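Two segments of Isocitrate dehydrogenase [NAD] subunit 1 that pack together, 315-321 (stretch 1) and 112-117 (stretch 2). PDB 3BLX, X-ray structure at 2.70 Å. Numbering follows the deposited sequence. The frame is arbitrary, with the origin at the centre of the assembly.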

# COMPACT_ATOMS: atom_id res chain seq x y z
N VAL E 315 30.44 20.19 29.06
CA VAL E 315 31.21 18.97 29.23
C VAL E 315 32.62 19.13 28.65
O VAL E 315 33.56 18.58 29.20
CB VAL E 315 30.52 17.65 28.73
CG1 VAL E 315 29.03 17.81 28.60
CG2 VAL E 315 31.14 17.13 27.45
N HIS E 316 32.77 19.90 27.58
CA HIS E 316 34.09 20.13 27.02
C HIS E 316 34.97 20.91 27.99
O HIS E 316 36.17 20.64 28.11
CB HIS E 316 33.99 20.88 25.70
CG HIS E 316 33.44 20.05 24.58
ND1 HIS E 316 33.95 18.81 24.26
CD2 HIS E 316 32.42 20.27 23.72
CE1 HIS E 316 33.28 18.31 23.24
NE2 HIS E 316 32.34 19.18 22.89
N GLU E 317 34.35 21.86 28.68
CA GLU E 317 35.02 22.71 29.66
C GLU E 317 35.39 21.87 30.87
O GLU E 317 36.53 21.92 31.34
CB GLU E 317 34.08 23.84 30.08
CG GLU E 317 34.75 25.06 30.70
CD GLU E 317 33.78 26.23 30.85
OE1 GLU E 317 33.21 26.67 29.82
OE2 GLU E 317 33.57 26.69 31.99
N THR E 318 34.44 21.09 31.37
CA THR E 318 34.70 20.22 32.51
C THR E 318 35.85 19.24 32.27
O THR E 318 36.67 19.01 33.15
CB THR E 318 33.47 19.45 32.93
OG1 THR E 318 32.45 20.37 33.34
CG2 THR E 318 33.79 18.51 34.08
N ILE E 319 35.93 18.65 31.08
CA ILE E 319 37.00 17.69 30.84
C ILE E 319 38.32 18.39 30.49
O ILE E 319 39.41 17.85 30.71
CB ILE E 319 36.63 16.52 29.80
CG1 ILE E 319 37.18 16.79 28.42
CG2 ILE E 319 35.14 16.17 29.76
CD1 ILE E 319 38.53 16.14 28.22
N ALA E 320 38.24 19.62 29.98
CA ALA E 320 39.45 20.41 29.70
C ALA E 320 40.28 20.73 30.96
O ALA E 320 41.51 20.67 30.93
CB ALA E 320 39.09 21.67 28.96
N GLU E 321 39.60 21.08 32.05
CA GLU E 321 40.24 21.23 33.35
C GLU E 321 40.26 19.88 34.06
O GLU E 321 39.21 19.38 34.47
CB GLU E 321 39.45 22.22 34.21
CG GLU E 321 38.97 23.45 33.45
CD GLU E 321 37.74 24.08 34.09
OE1 GLU E 321 37.19 23.50 35.06
OE2 GLU E 321 37.34 25.17 33.60
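Stretch 2, residues 112-117: SLKGVK

Stretch 2 lies as an irregular loop against the last turns of a helix in stretch 1; touching residues lie at least 203 positions apart in the same chain. The helix enters from earlier in the chain and runs to A320, held by a backbone hydrogen bond from A320 N to H316 O (3.0 Å). The loop folds into a type I beta turn from L113 to V116, closed by V116 N to L113 O at 3.3 Å. Both segments advance in the same general sense: L113 is nearest H316 (CA to CA 7.1 Å) and G115 nearest A320 (CA to CA 4.0 Å), so the backbones draw together toward the end of the helix. V315 stays out of contact. The CA-to-CB bond of H316 points sideways to the loop, but the end of its side chain comes nearer, and L113 CD2 lies near the ring plane, at the edge, 3.3 Å from H316 ND1. E317 points away and T318 is out of reach. I319 points toward the loop and is the most heavily covered residue of the contact; its CD1 lies 3.8 Å from L113 CB, 3.6 Å from G115 N and a tight 3.2 Å from V116 CG2, so one methyl group touches three residues of the turn. A320 CB lies 3.7 Å from K114 CE, while A320 CA is 3.9 Å from G115 N. Glycine suits this close approach, because a CB on G115 would point at the helix and fall 2.4 Å from I319 O and 2.8 Å from A320 CA, both clashes. E321, the first residue to leave helical phi/psi, has its CA-to-CB bond directed away from the loop and makes no contact. No hydrogen bond crosses between the stretches; the 298 Å² buried here, both sides summed, rests on van der Waals packing.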

# COMPACT_ATOMS: atom_id res chain seq x y z
N SER E 112 38.66 14.55 18.88
CA SER E 112 39.58 14.70 20.02
C SER E 112 39.10 15.76 21.04
O SER E 112 38.56 16.81 20.67
CB SER E 112 40.99 15.03 19.53
OG SER E 112 41.74 13.86 19.22
N LEU E 113 39.31 15.49 22.33
CA LEU E 113 38.85 16.41 23.37
C LEU E 113 40.00 17.19 24.00
O LEU E 113 41.09 16.64 24.20
CB LEU E 113 38.09 15.65 24.44
CG LEU E 113 36.71 15.18 24.00
CD1 LEU E 113 36.55 13.71 24.33
CD2 LEU E 113 35.62 16.03 24.67
N LYS E 114 39.73 18.45 24.35
CA LYS E 114 40.77 19.39 24.75
C LYS E 114 41.67 18.89 25.88
O LYS E 114 42.90 19.04 25.81
CB LYS E 114 40.19 20.76 25.11
CG LYS E 114 41.20 21.90 24.93
CD LYS E 114 41.32 22.78 26.19
CE LYS E 114 40.28 23.91 26.23
NZ LYS E 114 40.72 25.11 25.45
N GLY E 115 41.10 18.30 26.93
CA GLY E 115 41.96 17.86 28.02
C GLY E 115 42.25 16.37 28.16
O GLY E 115 42.36 15.85 29.28
N VAL E 116 42.36 15.65 27.03
CA VAL E 116 42.61 14.22 27.08
C VAL E 116 43.95 13.85 26.42
O VAL E 116 44.15 14.12 25.24
CB VAL E 116 41.47 13.40 26.46
CG1 VAL E 116 41.80 11.92 26.47
CG2 VAL E 116 40.24 13.59 27.25
N LYS E 117 44.84 13.23 27.20
CA LYS E 117 46.17 12.86 26.72
C LYS E 117 46.11 11.76 25.66
O LYS E 117 45.83 10.59 25.97
CB LYS E 117 47.08 12.46 27.89
CG LYS E 117 46.31 11.84 29.05
CD LYS E 117 47.22 11.40 30.21
CE LYS E 117 46.37 10.84 31.38
NZ LYS E 117 47.15 10.19 32.48